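Local coordinates for enterobactin synthetase component F-related protein (Vibrio cholerae serotype O1, PDB 4OXI) that probably activates glycine with ATP as an adenylation enzyme, forming glycyl-adenosine-5'-phosphate, in a pathway that modifies lipopolysaccharide for resistance to antimicrobial peptides, at residues 79-91 with 192-204. Numbering follows the deposited sequence.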
ATOM      1  N   GLN A  79      22.604  11.787   4.970  1.00 25.77           N
ATOM      2  CA  GLN A  79      22.841  13.221   5.005  1.00 23.80           C
ATOM      3  C   GLN A  79      22.298  13.866   3.744  1.00 27.77           C
ATOM      4  O   GLN A  79      21.659  14.929   3.801  1.00 29.41           O
ATOM      5  CB  GLN A  79      24.345  13.506   5.143  1.00 25.81           C
ATOM      6  CG  GLN A  79      24.711  14.997   5.163  1.00 24.85           C
ATOM      7  CD  GLN A  79      24.242  15.709   6.429  1.00 30.40           C
ATOM      8  OE1 GLN A  79      24.537  15.279   7.546  1.00 36.83           O
ATOM      9  NE2 GLN A  79      23.494  16.795   6.257  1.00 31.93           N
ATOM     10  N   GLU A  80      22.552  13.241   2.600  1.00 22.18           N
ATOM     11  CA  GLU A  80      22.060  13.796   1.349  1.00 25.10           C
ATOM     12  C   GLU A  80      20.534  13.757   1.293  1.00 24.53           C
ATOM     13  O   GLU A  80      19.912  14.691   0.809  1.00 27.22           O
ATOM     14  CB  GLU A  80      22.662  13.051   0.154  1.00 25.84           C
ATOM     15  CG  GLU A  80      24.162  13.293  -0.032  1.00 30.43           C
ATOM     16  CD  GLU A  80      24.820  12.248  -0.946  1.00 32.94           C
ATOM     17  OE1 GLU A  80      24.234  11.158  -1.154  1.00 29.43           O
ATOM     18  OE2 GLU A  80      25.932  12.512  -1.442  1.00 45.27           O
ATOM     19  N   MET A  81      19.928  12.671   1.771  1.00 25.19           N
ATOM     20  CA  MET A  81      18.464  12.573   1.782  1.00 24.07           C
ATOM     21  C   MET A  81      17.883  13.590   2.762  1.00 25.82           C
ATOM     22  O   MET A  81      16.827  14.182   2.515  1.00 22.29           O
ATOM     23  CB  MET A  81      18.007  11.155   2.159  1.00 20.92           C
ATOM     24  CG  MET A  81      18.251  10.106   1.071  1.00 17.66           C
ATOM     25  SD  MET A  81      17.387  10.498  -0.477  1.00 23.73           S
ATOM     26  CE  MET A  81      15.676  10.542   0.088  1.00 20.50           C
ATOM     27  N   THR A  82      18.583  13.799   3.874  1.00 24.35           N
ATOM     28  CA  THR A  82      18.130  14.757   4.877  1.00 23.50           C
ATOM     29  C   THR A  82      18.159  16.187   4.341  1.00 25.56           C
ATOM     30  O   THR A  82      17.236  16.952   4.587  1.00 26.45           O
ATOM     31  CB  THR A  82      18.939  14.631   6.162  1.00 25.91           C
ATOM     32  OG1 THR A  82      18.736  13.309   6.695  1.00 27.32           O
ATOM     33  CG2 THR A  82      18.487  15.676   7.189  1.00 28.08           C
ATOM     34  N   ASP A  83      19.192  16.533   3.578  1.00 26.05           N
ATOM     35  CA  ASP A  83      19.276  17.864   2.988  1.00 27.14           C
ATOM     36  C   ASP A  83      18.095  18.106   2.048  1.00 27.98           C
ATOM     37  O   ASP A  83      17.494  19.176   2.058  1.00 28.22           O
ATOM     38  CB  ASP A  83      20.580  18.048   2.188  1.00 27.47           C
ATOM     39  CG  ASP A  83      21.842  17.999   3.060  1.00 36.17           C
ATOM     40  OD1 ASP A  83      21.749  18.177   4.297  1.00 36.07           O
ATOM     41  OD2 ASP A  83      22.942  17.791   2.487  1.00 39.86           O
ATOM     42  N   MET A  84      17.790  17.125   1.204  1.00 26.42           N
ATOM     43  CA  MET A  84      16.690  17.279   0.265  1.00 27.50           C
ATOM     44  C   MET A  84      15.358  17.334   1.012  1.00 23.92           C
ATOM     45  O   MET A  84      14.535  18.195   0.745  1.00 23.70           O
ATOM     46  CB  MET A  84      16.690  16.145  -0.753  1.00 25.93           C
ATOM     47  CG  MET A  84      17.696  16.347  -1.861  1.00 32.22           C
ATOM     48  SD  MET A  84      17.759  14.932  -2.963  1.00 32.37           S
ATOM     49  CE  MET A  84      18.839  13.815  -2.052  1.00 26.58           C
ATOM     50  N   ALA A  85      15.173  16.434   1.968  1.00 20.26           N
ATOM     51  CA  ALA A  85      13.919  16.337   2.700  1.00 20.61           C
ATOM     52  C   ALA A  85      13.617  17.605   3.511  1.00 23.63           C
ATOM     53  O   ALA A  85      12.541  18.182   3.375  1.00 24.85           O
ATOM     54  CB  ALA A  85      13.927  15.108   3.588  1.00 17.69           C
ATOM     55  N   LEU A  86      14.568  18.055   4.330  1.00 21.94           N
ATOM     56  CA  LEU A  86      14.363  19.272   5.109  1.00 21.76           C
ATOM     57  C   LEU A  86      14.335  20.544   4.261  1.00 24.17           C
ATOM     58  O   LEU A  86      13.744  21.540   4.676  1.00 25.33           O
ATOM     59  CB  LEU A  86      15.391  19.411   6.235  1.00 23.82           C
ATOM     60  CG  LEU A  86      15.400  18.322   7.301  1.00 27.65           C
ATOM     61  CD1 LEU A  86      16.364  18.713   8.423  1.00 28.32           C
ATOM     62  CD2 LEU A  86      14.000  18.085   7.848  1.00 24.92           C
ATOM     63  N   SER A  87      14.942  20.534   3.080  1.00 24.07           N
ATOM     64  CA  SER A  87      14.783  21.694   2.200  1.00 25.42           C
ATOM     65  C   SER A  87      13.342  21.806   1.708  1.00 23.70           C
ATOM     66  O   SER A  87      12.749  22.894   1.713  1.00 24.88           O
ATOM     67  CB  SER A  87      15.738  21.631   1.002  1.00 25.13           C
ATOM     68  OG  SER A  87      17.093  21.678   1.422  1.00 27.76           O
ATOM     69  N   LEU A  88      12.785  20.691   1.253  1.00 20.26           N
ATOM     70  CA  LEU A  88      11.398  20.690   0.800  1.00 22.63           C
ATOM     71  C   LEU A  88      10.471  21.043   1.957  1.00 21.20           C
ATOM     72  O   LEU A  88       9.606  21.909   1.843  1.00 18.40           O
ATOM     73  CB  LEU A  88      11.034  19.310   0.245  1.00 25.15           C
ATOM     74  CG  LEU A  88      11.670  18.986  -1.108  1.00 26.17           C
ATOM     75  CD1 LEU A  88      11.535  17.496  -1.410  1.00 24.62           C
ATOM     76  CD2 LEU A  88      11.019  19.826  -2.210  1.00 25.81           C
ATOM     77  N   SER A  89      10.677  20.375   3.084  1.00 21.26           N
ATOM     78  CA  SER A  89       9.846  20.568   4.275  1.00 23.37           C
ATOM     79  C   SER A  89       9.844  22.024   4.792  1.00 22.54           C
ATOM     80  O   SER A  89       8.784  22.583   5.124  1.00 23.24           O
ATOM     81  CB  SER A  89      10.326  19.601   5.358  1.00 21.20           C
ATOM     82  OG  SER A  89       9.564  19.736   6.526  1.00 34.54           O
ATOM     83  N   ASP A  90      11.019  22.642   4.856  1.00 22.22           N
ATOM     84  CA  ASP A  90      11.104  24.031   5.302  1.00 23.93           C
ATOM     85  C   ASP A  90      10.316  24.939   4.375  1.00 24.82           C
ATOM     86  O   ASP A  90       9.617  25.834   4.825  1.00 27.30           O
ATOM     87  CB  ASP A  90      12.557  24.512   5.345  1.00 26.75           C
ATOM     88  CG  ASP A  90      13.328  23.964   6.531  1.00 28.67           C
ATOM     89  OD1 ASP A  90      12.699  23.368   7.443  1.00 29.77           O
ATOM     90  OD2 ASP A  90      14.570  24.134   6.547  1.00 32.12           O
ATOM     91  N   TYR A  91      10.448  24.718   3.073  1.00 20.51           N
ATOM     92  CA  TYR A  91       9.777  25.547   2.094  1.00 22.57           C
ATOM     93  C   TYR A  91       8.251  25.385   2.234  1.00 23.66           C
ATOM     94  O   TYR A  91       7.518  26.381   2.305  1.00 23.91           O
ATOM     95  CB  TYR A  91      10.273  25.171   0.693  1.00 20.79           C
ATOM     96  CG  TYR A  91       9.932  26.139  -0.417  1.00 25.00           C
ATOM     97  CD1 TYR A  91      10.915  26.934  -1.005  1.00 25.06           C
ATOM     98  CD2 TYR A  91       8.638  26.238  -0.901  1.00 20.08           C
ATOM     99  CE1 TYR A  91      10.605  27.807  -2.040  1.00 23.65           C
ATOM    100  CE2 TYR A  91       8.317  27.105  -1.928  1.00 20.89           C
ATOM    101  CZ  TYR A  91       9.302  27.881  -2.494  1.00 27.26           C
ATOM    102  OH  TYR A  91       8.971  28.731  -3.525  1.00 28.93           O
ATOM    103  N   HIS A 192       7.556  25.961  -8.246  1.00 21.87           N
ATOM    104  CA  HIS A 192       8.496  26.252  -7.182  1.00 25.72           C
ATOM    105  C   HIS A 192       9.724  25.366  -7.351  1.00 30.42           C
ATOM    106  O   HIS A 192       9.653  24.138  -7.161  1.00 33.11           O
ATOM    107  CB  HIS A 192       7.871  25.968  -5.804  1.00 21.63           C
ATOM    108  CG  HIS A 192       6.684  26.827  -5.462  1.00 23.93           C
ATOM    109  ND1 HIS A 192       6.803  28.076  -4.885  1.00 23.96           N
ATOM    110  CD2 HIS A 192       5.352  26.584  -5.551  1.00 24.27           C
ATOM    111  CE1 HIS A 192       5.600  28.577  -4.666  1.00 24.60           C
ATOM    112  NE2 HIS A 192       4.701  27.692  -5.061  1.00 23.95           N
ATOM    113  N   THR A 193      10.854  25.958  -7.701  1.00 32.48           N
ATOM    114  CA  THR A 193      12.091  25.194  -7.628  1.00 37.00           C
ATOM    115  C   THR A 193      12.673  25.399  -6.239  1.00 32.22           C
ATOM    116  O   THR A 193      12.906  26.529  -5.813  1.00 41.37           O
ATOM    117  CB  THR A 193      13.099  25.582  -8.715  1.00 37.82           C
ATOM    118  OG1 THR A 193      12.512  25.352 -10.002  1.00 40.94           O
ATOM    119  CG2 THR A 193      14.360  24.736  -8.585  1.00 35.56           C
ATOM    120  N   VAL A 194      12.866  24.303  -5.516  1.00 35.64           N
ATOM    121  CA  VAL A 194      13.354  24.386  -4.148  1.00 33.41           C
ATOM    122  C   VAL A 194      14.838  24.058  -4.144  1.00 30.18           C
ATOM    123  O   VAL A 194      15.228  22.959  -4.519  1.00 32.87           O
ATOM    124  CB  VAL A 194      12.612  23.408  -3.218  1.00 28.25           C
ATOM    125  CG1 VAL A 194      13.108  23.561  -1.791  1.00 24.68           C
ATOM    126  CG2 VAL A 194      11.104  23.648  -3.283  1.00 26.34           C
ATOM    127  N   GLN A 195      15.661  25.020  -3.745  1.00 27.77           N
ATOM    128  CA  GLN A 195      17.093  24.779  -3.661  1.00 33.34           C
ATOM    129  C   GLN A 195      17.388  23.810  -2.525  1.00 30.65           C
ATOM    130  O   GLN A 195      16.673  23.775  -1.519  1.00 32.48           O
ATOM    131  CB  GLN A 195      17.867  26.096  -3.493  1.00 34.02           C
ATOM    132  CG  GLN A 195      17.792  27.033  -4.723  1.00 28.97           C
ATOM    133  CD  GLN A 195      18.121  26.322  -6.041  1.00 39.78           C
ATOM    134  OE1 GLN A 195      18.998  25.454  -6.097  1.00 44.02           O
ATOM    135  NE2 GLN A 195      17.411  26.688  -7.105  1.00 42.53           N
ATOM    136  N   ILE A 196      18.423  23.001  -2.701  1.00 28.30           N
ATOM    137  CA  ILE A 196      18.825  22.057  -1.676  1.00 30.91           C
ATOM    138  C   ILE A 196      19.874  22.730  -0.806  1.00 33.97           C
ATOM    139  O   ILE A 196      20.944  23.067  -1.276  1.00 39.85           O
ATOM    140  CB  ILE A 196      19.408  20.770  -2.290  1.00 32.38           C
ATOM    141  CG1 ILE A 196      18.393  20.097  -3.210  1.00 37.51           C
ATOM    142  CG2 ILE A 196      19.820  19.784  -1.214  1.00 30.60           C
ATOM    143  CD1 ILE A 196      18.978  18.906  -3.962  1.00 44.98           C
ATOM    144  N   THR A 197      19.542  22.932   0.463  1.00 37.11           N
ATOM    145  CA  THR A 197      20.429  23.557   1.431  1.00 38.02           C
ATOM    146  C   THR A 197      21.005  22.435   2.271  1.00 36.54           C
ATOM    147  O   THR A 197      20.332  21.434   2.495  1.00 35.38           O
ATOM    148  CB  THR A 197      19.619  24.469   2.386  1.00 38.91           C
ATOM    149  OG1 THR A 197      18.788  25.352   1.625  1.00 44.37           O
ATOM    150  CG2 THR A 197      20.535  25.288   3.288  1.00 48.03           C
ATOM    151  N   GLU A 198      22.230  22.587   2.755  1.00 40.29           N
ATOM    152  CA  GLU A 198      22.784  21.588   3.664  1.00 42.50           C
ATOM    153  C   GLU A 198      22.145  21.756   5.035  1.00 37.32           C
ATOM    154  O   GLU A 198      21.871  22.874   5.446  1.00 39.51           O
ATOM    155  CB  GLU A 198      24.307  21.694   3.722  1.00 45.26           C
ATOM    156  CG  GLU A 198      24.952  21.376   2.363  1.00 58.88           C
ATOM    157  CD  GLU A 198      26.466  21.231   2.417  1.00 62.36           C
ATOM    158  OE1 GLU A 198      27.005  20.857   3.485  1.00 67.58           O
ATOM    159  OE2 GLU A 198      27.111  21.489   1.378  1.00 60.84           O
ATOM    160  N   GLN A 199      21.876  20.649   5.719  1.00 35.18           N
ATOM    161  CA  GLN A 199      21.148  20.683   6.991  1.00 38.84           C
ATOM    162  C   GLN A 199      21.953  20.003   8.090  1.00 42.31           C
ATOM    163  O   GLN A 199      22.569  18.963   7.872  1.00 44.10           O
ATOM    164  CB  GLN A 199      19.778  19.993   6.865  1.00 35.12           C
ATOM    165  CG  GLN A 199      18.911  20.451   5.679  1.00 32.39           C
ATOM    166  CD  GLN A 199      18.250  21.813   5.908  1.00 38.71           C
ATOM    167  OE1 GLN A 199      17.980  22.198   7.048  1.00 39.29           O
ATOM    168  NE2 GLN A 199      17.975  22.539   4.820  1.00 34.00           N
ATOM    169  N   ASP A 200      21.941  20.593   9.277  1.00 49.24           N
ATOM    170  CA  ASP A 200      22.704  20.072  10.401  1.00 48.76           C
ATOM    171  C   ASP A 200      21.885  18.986  11.071  1.00 51.86           C
ATOM    172  O   ASP A 200      20.854  19.272  11.683  1.00 50.58           O
ATOM    173  CB  ASP A 200      23.007  21.200  11.399  1.00 55.74           C
ATOM    174  CG  ASP A 200      24.061  20.815  12.442  1.00 62.01           C
ATOM    175  OD1 ASP A 200      24.325  19.604  12.638  1.00 58.63           O
ATOM    176  OD2 ASP A 200      24.621  21.738  13.079  1.00 64.45           O
ATOM    177  N   VAL A 201      22.342  17.741  10.955  1.00 50.02           N
ATOM    178  CA  VAL A 201      21.620  16.621  11.544  1.00 49.84           C
ATOM    179  C   VAL A 201      21.755  16.558  13.070  1.00 55.53           C
ATOM    180  O   VAL A 201      20.998  15.838  13.724  1.00 54.51           O
ATOM    181  CB  VAL A 201      22.012  15.274  10.907  1.00 43.27           C
ATOM    182  CG1 VAL A 201      21.786  15.325   9.406  1.00 44.37           C
ATOM    183  CG2 VAL A 201      23.449  14.927  11.230  1.00 42.77           C
ATOM    184  N   GLU A 202      22.703  17.311  13.633  1.00 56.26           N
ATOM    185  CA  GLU A 202      22.832  17.431  15.091  1.00 60.80           C
ATOM    186  C   GLU A 202      21.593  18.124  15.665  1.00 57.24           C
ATOM    187  O   GLU A 202      21.172  17.848  16.791  1.00 58.99           O
ATOM    188  CB  GLU A 202      24.100  18.214  15.472  1.00 57.26           C
ATOM    189  CG  GLU A 202      25.417  17.571  15.018  1.00 58.51           C
ATOM    190  CD  GLU A 202      25.890  16.460  15.948  1.00 69.53           C
ATOM    191  OE1 GLU A 202      26.519  15.489  15.463  1.00 63.04           O
ATOM    192  OE2 GLU A 202      25.645  16.564  17.170  1.00 79.06           O
ATOM    193  N   LEU A 203      21.006  19.002  14.855  1.00 59.67           N
ATOM    194  CA  LEU A 203      19.871  19.834  15.252  1.00 62.31           C
ATOM    195  C   LEU A 203      18.520  19.159  15.045  1.00 61.21           C
ATOM    196  O   LEU A 203      17.493  19.694  15.466  1.00 65.08           O
ATOM    197  CB  LEU A 203      19.892  21.148  14.462  1.00 64.60           C
ATOM    198  CG  LEU A 203      20.653  22.353  15.026  1.00 68.03           C
ATOM    199  CD1 LEU A 203      22.000  21.950  15.621  1.00 60.88           C
ATOM    200  CD2 LEU A 203      20.834  23.414  13.941  1.00 67.01           C
ATOM    201  N   LEU A 204      18.525  18.003  14.383  1.00 56.99           N
ATOM    202  CA  LEU A 204      17.299  17.295  14.009  1.00 52.42           C
ATOM    203  C   LEU A 204      16.246  17.182  15.119  1.00 59.90           C
ATOM    204  O   LEU A 204      15.065  17.474  14.898  1.00 65.06           O
ATOM    205  CB  LEU A 204      17.629  15.895  13.486  1.00 50.28           C
ATOM    206  CG  LEU A 204      17.644  15.672  11.976  1.00 45.36           C
ATOM    207  CD1 LEU A 204      17.366  14.220  11.686  1.00 42.13           C
ATOM    208  CD2 LEU A 204      16.614  16.536  11.305  1.00 41.09           C
TER
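Three polar side chains of helix 78-95, Gln79, Asp83 and Ser87, spaced a turn apart, hold the backbone of the extended chain at Thr197 and Gln199. Asp83 OD1 accepts the backbone N-H of Gln199, which comes from above the Asp83 carboxylate plane (N to OD1 2.9 Å), while Gln79 NE2 donates to the same oxygen from the opposite face. Two donors on this one oxygen should restrain the carboxylate's rotation. Gln79 reaches there with CG anti to its own N (chi1 179°) and a bend at chi2, and its NE2 also donates to Gln199 O at 2.9 Å, in the carbonyl plane; one amide nitrogen bridges helix and loop. Further along, Ser87 OG takes the Thr197 N-H in a nearly straight bond (N to OG 2.9 Å, 166°) and donates its own hydrogen bond back to Asp83 O, which also takes the helical N-H of Ser87 from its other face.

Carbon contacts flank these bonds. The aliphatic part of the bent Gln199 chain lays its CG against Leu86 CB (3.7 Å), and beyond it Leu86 CD1 meets Leu204 CD2. Met84 CG packs on Ile196 CD1, the two side chains running alongside each other. Val194 inserts between Leu88 and Tyr91, its CG2 over one face of the Tyr91 ring in a CH-pi contact, 4.1 Å from the centroid.

At the far end Tyr91 OH and His192 ND1 share a short hydrogen bond of 2.6 Å, their rings oblique, while His192 NE2 is hydrogen-bonded to His170 ND1. The contact joins a helix that also packs on helix 108-119 to the chain leaving edge strand 190-193 of a five-stranded parallel sheet, in the alpha/beta N-terminal region of the adenylate-forming (AMP-binding) fold.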